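Oligopeptide ABC transporter, periplasmic oligopeptide-binding protein, putative (Thermotoga maritima MSB8, PDB 5IPW) probably binds oligopeptides outside the cytoplasmic membrane and delivers them to an ABC transporter for uptake. Local coordinates at residues Q51-K55 with R606-E610; K55-G61 with N269-D275; G325-W331 with S597-N603; K78-V82 with L239-K243. Residues are numbered along the deposited sequence.

Contact 1: residues Q51-K55 with R606-E610; sequences QPVEK and RNVPE
Two irregular loops meet here, their CA atoms nearest at Glu54 and Asn607 (4.8 Å). Pro52 keeps the first chain extended (phi/psi -56/148) and sets its CB 3.7 Å from Asn607 OD1. Val53 then turns helical (-61/-35); its CB lies 3.5 Å from Asn607 O, and its CG2 meets Pro609 CG at 4.1 Å, an apolar patch suited to a branched side chain. Glu54 (-130/-52, chi1 and chi2 t) reaches out along an extended side chain. Its OE1 forms a salt bridge with Arg606 NH1 (3.0 Å), its OE2 accepts a hydrogen bond from Asn607 N (3.2 Å), and a water donates to both Glu54 OE2 and Val608 O, each 2.6 Å away. The Glu54 N to Asn607 OD1 bond is 3.0 Å. Lys55 N gives a second, straighter bond to Asn607 OD1 (2.9 Å), while Asn607 ND2 donates to Lys55 O (3.0 Å) and also to Gln628 O. Asparagine suits this place: it tolerates the left-handed backbone (64/26), and with chi1 m its amide serves peptide donors and acceptor alike. It thereby joins the loop after strand 48-51 to that between strands 605-606 and 613-614, consistent with the family fold, in which both chain ends contribute to one lobe.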
# COMPACT_ATOMS: atom_id res chain seq x y z
N GLN A 51 17.89 10.16 -8.85
CA GLN A 51 19.06 9.30 -8.93
C GLN A 51 18.63 7.91 -9.36
O GLN A 51 17.76 7.30 -8.73
CB GLN A 51 19.80 9.24 -7.61
CG GLN A 51 21.11 8.49 -7.71
CD GLN A 51 21.76 8.34 -6.36
OE1 GLN A 51 22.02 9.33 -5.67
NE2 GLN A 51 22.03 7.09 -5.96
N PRO A 52 19.22 7.40 -10.43
CA PRO A 52 18.86 6.09 -10.92
C PRO A 52 18.99 4.98 -9.89
O PRO A 52 19.86 5.03 -9.03
CB PRO A 52 19.87 5.84 -12.04
CG PRO A 52 20.19 7.19 -12.55
CD PRO A 52 20.07 8.13 -11.39
N VAL A 53 18.12 3.99 -10.01
CA VAL A 53 18.22 2.79 -9.20
C VAL A 53 19.54 2.07 -9.46
O VAL A 53 20.12 1.50 -8.56
CB VAL A 53 17.05 1.82 -9.48
CG1 VAL A 53 17.33 0.43 -8.94
CG2 VAL A 53 15.77 2.38 -8.88
N GLU A 54 20.00 2.11 -10.71
CA GLU A 54 21.11 1.26 -11.13
C GLU A 54 22.18 2.06 -11.83
O GLU A 54 23.36 1.96 -11.50
CB GLU A 54 20.56 0.19 -12.06
CG GLU A 54 21.48 -0.99 -12.31
CD GLU A 54 20.91 -1.93 -13.35
OE1 GLU A 54 21.71 -2.51 -14.13
OE2 GLU A 54 19.67 -2.09 -13.40
N LYS A 55 21.78 2.83 -12.83
CA LYS A 55 22.72 3.65 -13.55
C LYS A 55 21.99 4.68 -14.39
O LYS A 55 20.78 4.60 -14.57
CB LYS A 55 23.60 2.78 -14.45
CG LYS A 55 22.84 1.98 -15.49
CD LYS A 55 23.73 0.96 -16.18
CE LYS A 55 24.61 1.62 -17.22
NZ LYS A 55 25.47 0.63 -17.92
N ARG A 606 16.27 -1.90 -17.63
CA ARG A 606 17.15 -1.56 -16.52
C ARG A 606 16.55 -0.55 -15.56
O ARG A 606 15.46 -0.05 -15.78
CB ARG A 606 18.47 -1.06 -17.09
CG ARG A 606 19.31 -2.18 -17.68
CD ARG A 606 19.85 -3.05 -16.56
NE ARG A 606 19.68 -4.47 -16.83
CZ ARG A 606 19.97 -5.44 -15.97
NH1 ARG A 606 20.44 -5.17 -14.75
NH2 ARG A 606 19.79 -6.71 -16.33
N ASN A 607 17.30 -0.28 -14.48
CA ASN A 607 16.87 0.61 -13.39
C ASN A 607 15.65 0.07 -12.64
O ASN A 607 14.89 0.83 -12.05
CB ASN A 607 16.63 2.05 -13.88
CG ASN A 607 17.91 2.88 -13.99
OD1 ASN A 607 18.96 2.52 -13.48
ND2 ASN A 607 17.81 4.01 -14.66
N VAL A 608 15.48 -1.25 -12.67
CA VAL A 608 14.42 -1.92 -11.92
C VAL A 608 15.05 -2.51 -10.66
O VAL A 608 16.00 -3.27 -10.77
CB VAL A 608 13.76 -3.06 -12.73
CG1 VAL A 608 12.56 -3.61 -11.99
CG2 VAL A 608 13.31 -2.57 -14.11
N PRO A 609 14.51 -2.16 -9.48
CA PRO A 609 15.07 -2.66 -8.21
C PRO A 609 15.01 -4.17 -8.06
O PRO A 609 13.99 -4.78 -8.36
CB PRO A 609 14.18 -2.01 -7.13
CG PRO A 609 13.48 -0.91 -7.81
CD PRO A 609 13.38 -1.25 -9.26
N GLU A 610 16.09 -4.75 -7.56
CA GLU A 610 16.18 -6.19 -7.33
C GLU A 610 15.15 -6.63 -6.30
O GLU A 610 14.38 -7.56 -6.54
CB GLU A 610 17.58 -6.54 -6.84
CG GLU A 610 17.95 -8.01 -7.00
CD GLU A 610 19.33 -8.35 -6.46
OE1 GLU A 610 19.50 -9.46 -5.92
OE2 GLU A 610 20.26 -7.51 -6.58
O HOH W 1 17.30 -3.18 -13.02

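Contact 2: residues K55-G61 with N269-D275; sequences KVGQFGG and NQLPYID
These two loops run side by side into strands 62-67 and 276-281, parallel neighbours at the margin of a mixed sheet, and already share their direction: Phe59 lies nearest Tyr273 (CA-CA 4.6 Å) and Gly60 nearest Ile274 (CA-CA 5.0 Å). Asn269, whose ND2 is held by Asp265, brings OD1 to 3.5 Å from Phe59 CE2. Gln270 O lies 3.0 Å from Phe59 CE1, at the positively polarised edge of the ring. A cis peptide precedes Pro272, whose O also faces that edge, 3.6 Å from Phe59 CE1. Gly57 N donates to Tyr273 OH (2.9 Å; chi1 m), which is also hydrogen-bonded to Asp265, while Gly57 CA sits 3.6 Å from the ring centroid; a CB on Gly57 would clash with the ring. Tyr273 O accepts a hydrogen bond from Gly60 N (3.0 Å). Gly60 (133/-178) and Gly61 (94/165) adopt backbone angles that call for glycine. Ile274 CA makes a CA-H...O contact with Gly60 O (3.5 Å). Asp275, salt-bridged to Arg257, finally adds a weak hydrogen bond from Asp275 N to Gly61 O, 3.3 Å.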
# COMPACT_ATOMS: atom_id res chain seq x y z
N LYS A 55 21.78 2.83 -12.83
CA LYS A 55 22.72 3.65 -13.55
C LYS A 55 21.99 4.68 -14.39
O LYS A 55 20.78 4.60 -14.57
CB LYS A 55 23.60 2.78 -14.45
CG LYS A 55 22.84 1.98 -15.49
CD LYS A 55 23.73 0.96 -16.18
CE LYS A 55 24.61 1.62 -17.22
NZ LYS A 55 25.47 0.63 -17.92
N VAL A 56 22.75 5.63 -14.91
CA VAL A 56 22.19 6.66 -15.76
C VAL A 56 21.70 5.98 -17.04
O VAL A 56 22.42 5.20 -17.64
CB VAL A 56 23.23 7.76 -16.07
CG1 VAL A 56 22.69 8.77 -17.07
CG2 VAL A 56 23.62 8.47 -14.78
N GLY A 57 20.48 6.30 -17.43
CA GLY A 57 19.81 5.60 -18.53
C GLY A 57 19.99 6.21 -19.90
O GLY A 57 20.62 7.25 -20.05
N GLN A 58 19.44 5.54 -20.91
CA GLN A 58 19.48 5.98 -22.30
C GLN A 58 18.07 6.18 -22.79
O GLN A 58 17.15 5.48 -22.37
CB GLN A 58 20.16 4.93 -23.18
CG GLN A 58 21.62 4.73 -22.87
CD GLN A 58 22.22 3.55 -23.62
OE1 GLN A 58 21.87 2.40 -23.35
NE2 GLN A 58 23.12 3.83 -24.55
N PHE A 59 17.91 7.15 -23.69
CA PHE A 59 16.59 7.50 -24.20
C PHE A 59 16.17 6.53 -25.30
O PHE A 59 16.98 6.13 -26.14
CB PHE A 59 16.61 8.91 -24.80
CG PHE A 59 16.57 10.00 -23.79
CD1 PHE A 59 15.49 10.12 -22.94
CD2 PHE A 59 17.60 10.95 -23.73
CE1 PHE A 59 15.44 11.15 -22.01
CE2 PHE A 59 17.55 11.97 -22.80
CZ PHE A 59 16.47 12.08 -21.94
N GLY A 60 14.88 6.19 -25.29
CA GLY A 60 14.25 5.54 -26.42
C GLY A 60 13.42 4.35 -26.02
O GLY A 60 13.28 4.05 -24.83
N GLY A 61 12.85 3.70 -27.03
CA GLY A 61 12.24 2.38 -26.87
C GLY A 61 10.76 2.38 -26.60
O GLY A 61 10.16 3.41 -26.26
N ASN A 269 19.23 14.59 -17.99
CA ASN A 269 18.27 14.00 -18.94
C ASN A 269 16.82 14.18 -18.45
O ASN A 269 16.47 13.74 -17.36
CB ASN A 269 18.54 12.50 -19.15
CG ASN A 269 19.91 12.23 -19.74
OD1 ASN A 269 20.25 12.76 -20.79
ND2 ASN A 269 20.69 11.38 -19.07
N GLN A 270 15.99 14.81 -19.28
CA GLN A 270 14.57 14.95 -18.99
C GLN A 270 13.88 13.59 -19.09
O GLN A 270 13.88 12.95 -20.14
CB GLN A 270 13.89 15.91 -19.98
CG GLN A 270 12.39 16.04 -19.76
CD GLN A 270 11.67 16.77 -20.88
OE1 GLN A 270 12.04 16.66 -22.05
NE2 GLN A 270 10.60 17.49 -20.53
N LEU A 271 13.28 13.17 -17.99
CA LEU A 271 12.61 11.89 -17.94
C LEU A 271 11.23 11.99 -18.61
O LEU A 271 10.75 13.08 -18.89
CB LEU A 271 12.49 11.44 -16.47
CG LEU A 271 13.83 11.22 -15.78
CD1 LEU A 271 13.63 11.06 -14.28
CD2 LEU A 271 14.56 10.02 -16.35
N PRO A 272 10.61 10.83 -18.90
CA PRO A 272 11.13 9.46 -18.73
C PRO A 272 12.20 9.12 -19.74
O PRO A 272 12.39 9.84 -20.70
CB PRO A 272 9.90 8.58 -18.95
CG PRO A 272 8.99 9.40 -19.79
CD PRO A 272 9.21 10.83 -19.37
N TYR A 273 12.91 8.03 -19.53
CA TYR A 273 13.85 7.55 -20.53
C TYR A 273 13.10 6.93 -21.71
O TYR A 273 13.43 7.15 -22.87
CB TYR A 273 14.73 6.47 -19.93
CG TYR A 273 15.74 6.95 -18.91
CD1 TYR A 273 16.72 7.87 -19.24
CD2 TYR A 273 15.76 6.42 -17.63
CE1 TYR A 273 17.66 8.28 -18.32
CE2 TYR A 273 16.70 6.81 -16.71
CZ TYR A 273 17.64 7.75 -17.05
OH TYR A 273 18.58 8.11 -16.13
N ILE A 274 12.05 6.18 -21.38
CA ILE A 274 11.28 5.42 -22.34
C ILE A 274 10.30 6.31 -23.10
O ILE A 274 9.58 7.12 -22.50
CB ILE A 274 10.57 4.26 -21.62
CG1 ILE A 274 11.62 3.34 -21.00
CG2 ILE A 274 9.67 3.49 -22.58
CD1 ILE A 274 11.06 2.35 -20.00
N ASP A 275 10.27 6.17 -24.43
CA ASP A 275 9.46 7.02 -25.30
C ASP A 275 7.98 6.63 -25.26
O ASP A 275 7.09 7.50 -25.20
CB ASP A 275 9.96 6.95 -26.74
CG ASP A 275 11.24 7.74 -26.98
OD1 ASP A 275 11.57 8.65 -26.18
OD2 ASP A 275 11.92 7.47 -28.00

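Contact 3: residues G325-W331 with S597-N603; sequences GYRVLKW and SPAIAKN
Trp331 (chi1 m) lays one face of its indole against Ala599, whose CB stands 4.0 Å from the centroid of the six-membered ring in a CH-pi contact; the small methyl lets the broad ring lie flat, and Trp331 NE1 bonds to Pro609 O. Strands 326-329 and 599-602 are antiparallel, their axes 4.6 Å apart at 153°. Arg327-Ala601 and Leu329-Ala599 are hydrogen-bonded pairs: Arg327 N to Ala601 O 2.9 Å, Ala601 N to Arg327 O 3.2 Å, Leu329 N to Ala599 O 2.7 Å, Ala599 N to Leu329 O 3.2 Å. Tyr326-Lys602 and Val328-Ile600 are non-hydrogen-bonded. Beyond them Asn603 N donates to Gly325 O (3.1 Å) and Ser597 N to Trp331 O (2.6 Å), past the inverse gamma turn centred on Lys330. Gly325, at positive phi, closes the preceding helix in a Schellman motif. Leu329 CD1 packs on Ala601 CB (4.1 Å); on that face Arg327 (chi1 p) spreads its guanidinium over Ala601 CB, its NH1 donates to Lys602 O (2.6 Å) and its NH2 to Phe605 O. Arginine thus pairs a long apolar stem with a polar end. On the other face Val328 CG2 meets Ile600 CG2 (4.3 Å), and Val328 also touches helix 311-324. This is the antiparallel core of a mixed four-strand sheet, flanked by strands 299-300 and 613-614 and backed by the helix that leads into it.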
# COMPACT_ATOMS: atom_id res chain seq x y z
N GLY A 325 15.00 -14.62 -22.11
CA GLY A 325 15.84 -13.42 -22.11
C GLY A 325 15.45 -12.39 -21.06
O GLY A 325 15.50 -11.18 -21.31
N TYR A 326 15.06 -12.87 -19.88
CA TYR A 326 14.61 -12.00 -18.80
C TYR A 326 15.06 -12.54 -17.46
O TYR A 326 15.61 -13.63 -17.37
CB TYR A 326 13.07 -11.87 -18.83
CG TYR A 326 12.31 -13.14 -18.52
CD1 TYR A 326 12.08 -13.54 -17.22
CD2 TYR A 326 11.82 -13.95 -19.55
CE1 TYR A 326 11.39 -14.71 -16.94
CE2 TYR A 326 11.12 -15.11 -19.29
CZ TYR A 326 10.91 -15.49 -17.99
OH TYR A 326 10.24 -16.66 -17.72
N ARG A 327 14.81 -11.77 -16.41
CA ARG A 327 15.12 -12.20 -15.05
C ARG A 327 13.87 -12.06 -14.20
O ARG A 327 12.99 -11.26 -14.50
CB ARG A 327 16.28 -11.38 -14.46
CG ARG A 327 16.01 -9.90 -14.26
CD ARG A 327 17.32 -9.12 -14.16
NE ARG A 327 17.14 -7.68 -14.00
CZ ARG A 327 16.71 -6.86 -14.95
NH1 ARG A 327 16.39 -7.33 -16.15
NH2 ARG A 327 16.60 -5.56 -14.70
N VAL A 328 13.81 -12.87 -13.15
CA VAL A 328 12.69 -12.86 -12.23
C VAL A 328 13.10 -12.10 -10.98
O VAL A 328 14.07 -12.46 -10.31
CB VAL A 328 12.26 -14.29 -11.83
CG1 VAL A 328 11.22 -14.25 -10.72
CG2 VAL A 328 11.70 -15.03 -13.04
N LEU A 329 12.35 -11.05 -10.68
CA LEU A 329 12.66 -10.21 -9.54
C LEU A 329 11.89 -10.73 -8.33
O LEU A 329 10.67 -10.88 -8.37
CB LEU A 329 12.31 -8.75 -9.85
CG LEU A 329 13.09 -8.21 -11.06
CD1 LEU A 329 12.44 -6.96 -11.62
CD2 LEU A 329 14.53 -7.94 -10.69
N LYS A 330 12.64 -10.99 -7.25
CA LYS A 330 12.09 -11.61 -6.05
C LYS A 330 11.45 -10.57 -5.14
O LYS A 330 11.85 -10.41 -3.99
CB LYS A 330 13.19 -12.37 -5.28
CG LYS A 330 13.34 -13.84 -5.65
CD LYS A 330 14.23 -14.05 -6.86
CE LYS A 330 14.18 -15.50 -7.33
NZ LYS A 330 14.86 -15.67 -8.65
N TRP A 331 10.46 -9.86 -5.66
CA TRP A 331 9.71 -8.92 -4.83
C TRP A 331 8.74 -9.69 -3.95
O TRP A 331 8.26 -10.76 -4.32
CB TRP A 331 8.94 -7.91 -5.70
CG TRP A 331 9.79 -7.06 -6.58
CD1 TRP A 331 11.16 -7.02 -6.64
CD2 TRP A 331 9.33 -6.08 -7.51
NE1 TRP A 331 11.57 -6.10 -7.56
CE2 TRP A 331 10.46 -5.51 -8.11
CE3 TRP A 331 8.07 -5.65 -7.90
CZ2 TRP A 331 10.37 -4.53 -9.08
CZ3 TRP A 331 7.98 -4.67 -8.86
CH2 TRP A 331 9.12 -4.12 -9.44
N SER A 597 6.03 -12.17 -4.48
CA SER A 597 5.15 -11.48 -5.43
C SER A 597 6.03 -11.01 -6.58
O SER A 597 6.35 -9.83 -6.67
CB SER A 597 4.46 -10.30 -4.75
OG SER A 597 3.52 -9.69 -5.63
N PRO A 598 6.43 -11.94 -7.45
CA PRO A 598 7.52 -11.67 -8.37
C PRO A 598 7.15 -10.84 -9.58
O PRO A 598 5.98 -10.77 -9.97
CB PRO A 598 7.94 -13.07 -8.81
CG PRO A 598 6.68 -13.84 -8.79
CD PRO A 598 5.92 -13.31 -7.60
N ALA A 599 8.16 -10.22 -10.16
CA ALA A 599 8.02 -9.46 -11.38
C ALA A 599 9.06 -9.99 -12.34
O ALA A 599 9.94 -10.76 -11.95
CB ALA A 599 8.27 -7.99 -11.12
N ILE A 600 8.95 -9.59 -13.59
CA ILE A 600 10.00 -9.90 -14.55
C ILE A 600 10.42 -8.64 -15.27
O ILE A 600 9.65 -7.70 -15.40
CB ILE A 600 9.57 -10.99 -15.56
CG1 ILE A 600 8.53 -10.47 -16.55
CG2 ILE A 600 9.05 -12.21 -14.83
CD1 ILE A 600 8.27 -11.43 -17.71
N ALA A 601 11.68 -8.65 -15.70
CA ALA A 601 12.23 -7.60 -16.51
C ALA A 601 13.18 -8.23 -17.49
O ALA A 601 14.02 -9.03 -17.11
CB ALA A 601 12.97 -6.61 -15.63
N LYS A 602 13.05 -7.89 -18.76
CA LYS A 602 14.02 -8.31 -19.74
C LYS A 602 15.42 -7.90 -19.30
O LYS A 602 15.59 -6.93 -18.57
CB LYS A 602 13.71 -7.68 -21.10
CG LYS A 602 12.44 -8.23 -21.74
CD LYS A 602 12.65 -9.59 -22.37
CE LYS A 602 13.34 -9.47 -23.72
NZ LYS A 602 13.29 -10.78 -24.42
N ASN A 603 16.41 -8.64 -19.76
CA ASN A 603 17.80 -8.37 -19.41
C ASN A 603 18.30 -7.01 -19.86
O ASN A 603 19.27 -6.49 -19.30
CB ASN A 603 18.71 -9.46 -19.97
CG ASN A 603 18.48 -10.80 -19.31
OD1 ASN A 603 18.04 -10.87 -18.17
ND2 ASN A 603 18.76 -11.87 -20.03
O HOH W 2 17.87 -14.41 -18.57

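Contact 4: residues K78-V82 with L239-K243; sequences KLIEV and LSPWK
The last turn of helix 73-80 and the chain leaving it run nearly antiparallel (164°, CA 79 to 82 against CA 239 to 242) to the loop that enters strand 242-244, an outermost strand of a mixed four-strand sheet, so this is helix-end packing against a sheet margin. The CA atoms come nearest at Ile80 and Ser240, 5.5 Å apart. Ile80 is still helical (phi/psi -110/-12), Glu81 breaks away (-70/146) and Val82 is extended (-132/148). Opposite, Leu239 (-101/0) and Ser240 (-73/156) lead through Pro241 (-64/-25) into extended Trp242 (-134/160). Val82 (chi1 m) points its CB at the other chain, with CG2 3.9 Å from Leu239 CB and CG1 3.9 Å from Pro241 CD; a compact branched side chain can meet both Leu239 and Pro241 at once. Ile80, with chi1 near -121° between the usual wells, presses CD1 to 3.6 Å from Trp242 CE3, at the edge of the indole. Leu255 touches both Ile80 and Trp242, and Trp242 NE1 bonds to Ile274 O, so the large ring is buried without losing its polar partner. Serine suits the helix end, where carbonyls lack their in-helix donors: with chi1 m, Ser240 OG donates to Ile80 O at 2.5 Å.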
# COMPACT_ATOMS: atom_id res chain seq x y z
N LYS A 78 -0.96 3.26 -11.71
CA LYS A 78 0.20 3.02 -10.87
C LYS A 78 1.54 3.08 -11.60
O LYS A 78 2.59 3.07 -10.96
CB LYS A 78 0.04 1.70 -10.13
CG LYS A 78 -1.03 1.78 -9.06
CD LYS A 78 -1.38 0.42 -8.50
CE LYS A 78 -2.30 0.54 -7.30
NZ LYS A 78 -2.90 -0.77 -6.91
N LEU A 79 1.52 3.12 -12.93
CA LEU A 79 2.71 3.46 -13.72
C LEU A 79 2.90 4.96 -13.83
O LEU A 79 4.02 5.45 -13.94
CB LEU A 79 2.62 2.91 -15.14
CG LEU A 79 2.61 1.40 -15.30
CD1 LEU A 79 2.68 1.05 -16.78
CD2 LEU A 79 3.76 0.76 -14.54
N ILE A 80 1.78 5.67 -13.78
CA ILE A 80 1.65 6.99 -14.37
C ILE A 80 1.53 8.09 -13.30
O ILE A 80 1.66 9.27 -13.59
CB ILE A 80 0.43 6.95 -15.33
CG1 ILE A 80 0.87 7.31 -16.73
CG2 ILE A 80 -0.78 7.75 -14.85
CD1 ILE A 80 1.66 6.19 -17.35
N GLU A 81 1.32 7.67 -12.06
CA GLU A 81 0.96 8.58 -10.98
C GLU A 81 2.10 9.49 -10.56
O GLU A 81 3.27 9.10 -10.57
CB GLU A 81 0.46 7.80 -9.76
CG GLU A 81 -1.04 7.56 -9.77
CD GLU A 81 -1.46 6.48 -8.80
OE1 GLU A 81 -0.91 6.42 -7.67
OE2 GLU A 81 -2.34 5.68 -9.18
N VAL A 82 1.74 10.70 -10.18
CA VAL A 82 2.69 11.67 -9.64
C VAL A 82 2.13 12.28 -8.37
O VAL A 82 0.92 12.44 -8.22
CB VAL A 82 3.06 12.77 -10.66
CG1 VAL A 82 3.80 12.17 -11.85
CG2 VAL A 82 1.84 13.54 -11.12
N LEU A 239 0.27 15.79 -15.76
CA LEU A 239 1.59 15.95 -15.16
C LEU A 239 2.38 14.63 -15.16
O LEU A 239 3.52 14.58 -14.70
CB LEU A 239 1.46 16.48 -13.72
CG LEU A 239 0.88 17.90 -13.64
CD1 LEU A 239 0.46 18.26 -12.23
CD2 LEU A 239 1.86 18.93 -14.15
N SER A 240 1.78 13.57 -15.69
CA SER A 240 2.42 12.25 -15.68
C SER A 240 3.57 12.15 -16.69
O SER A 240 3.61 12.90 -17.67
CB SER A 240 1.38 11.17 -15.99
OG SER A 240 0.45 11.06 -14.94
N PRO A 241 4.51 11.23 -16.45
CA PRO A 241 5.60 10.99 -17.40
C PRO A 241 5.14 10.45 -18.77
O PRO A 241 5.85 10.61 -19.77
CB PRO A 241 6.46 9.96 -16.68
CG PRO A 241 5.53 9.28 -15.74
CD PRO A 241 4.62 10.37 -15.26
N TRP A 242 3.99 9.79 -18.83
CA TRP A 242 3.41 9.44 -20.11
C TRP A 242 1.92 9.78 -20.13
O TRP A 242 1.30 9.92 -19.07
CB TRP A 242 3.59 7.95 -20.43
CG TRP A 242 4.98 7.43 -20.40
CD1 TRP A 242 5.87 7.45 -21.41
CD2 TRP A 242 5.63 6.78 -19.30
NE1 TRP A 242 7.05 6.86 -21.02
CE2 TRP A 242 6.92 6.44 -19.73
CE3 TRP A 242 5.24 6.45 -18.00
CZ2 TRP A 242 7.83 5.78 -18.90
CZ3 TRP A 242 6.14 5.80 -17.18
CH2 TRP A 242 7.42 5.47 -17.64
N LYS A 243 1.38 9.91 -21.34
CA LYS A 243 -0.02 10.28 -21.59
C LYS A 243 -0.61 9.34 -22.66
O LYS A 243 0.11 8.92 -23.57
CB LYS A 243 -0.10 11.73 -22.10
CG LYS A 243 0.58 11.93 -23.45
CD LYS A 243 0.57 13.35 -23.98
CE LYS A 243 1.37 13.41 -25.28
NZ LYS A 243 1.54 14.79 -25.83

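Overall arrangement
Contacts 1 and 2 share Lys55 and form one continuous cluster, centres 12 Å apart: Tyr273 packs on Asn607, with Asn607 ND2 3.6 Å from Tyr273 CE2. From contact 1 the chain 606-610 reaches contact 3 (centres 13 Å apart), where Val608 CG1 lies 3.4 Å from Leu329 CD1. Contact 2 in turn meets contact 4 (centres 15 Å apart), where Pro272 CG lies 3.4 Å from Pro241 O. Contacts 3 and 4 do not touch, their nearest atoms being about 9 Å apart. Along the chain, contact 4 is nested within contact 2, and contacts 2 and 3 within contact 1, so distant sequence parts build this framework.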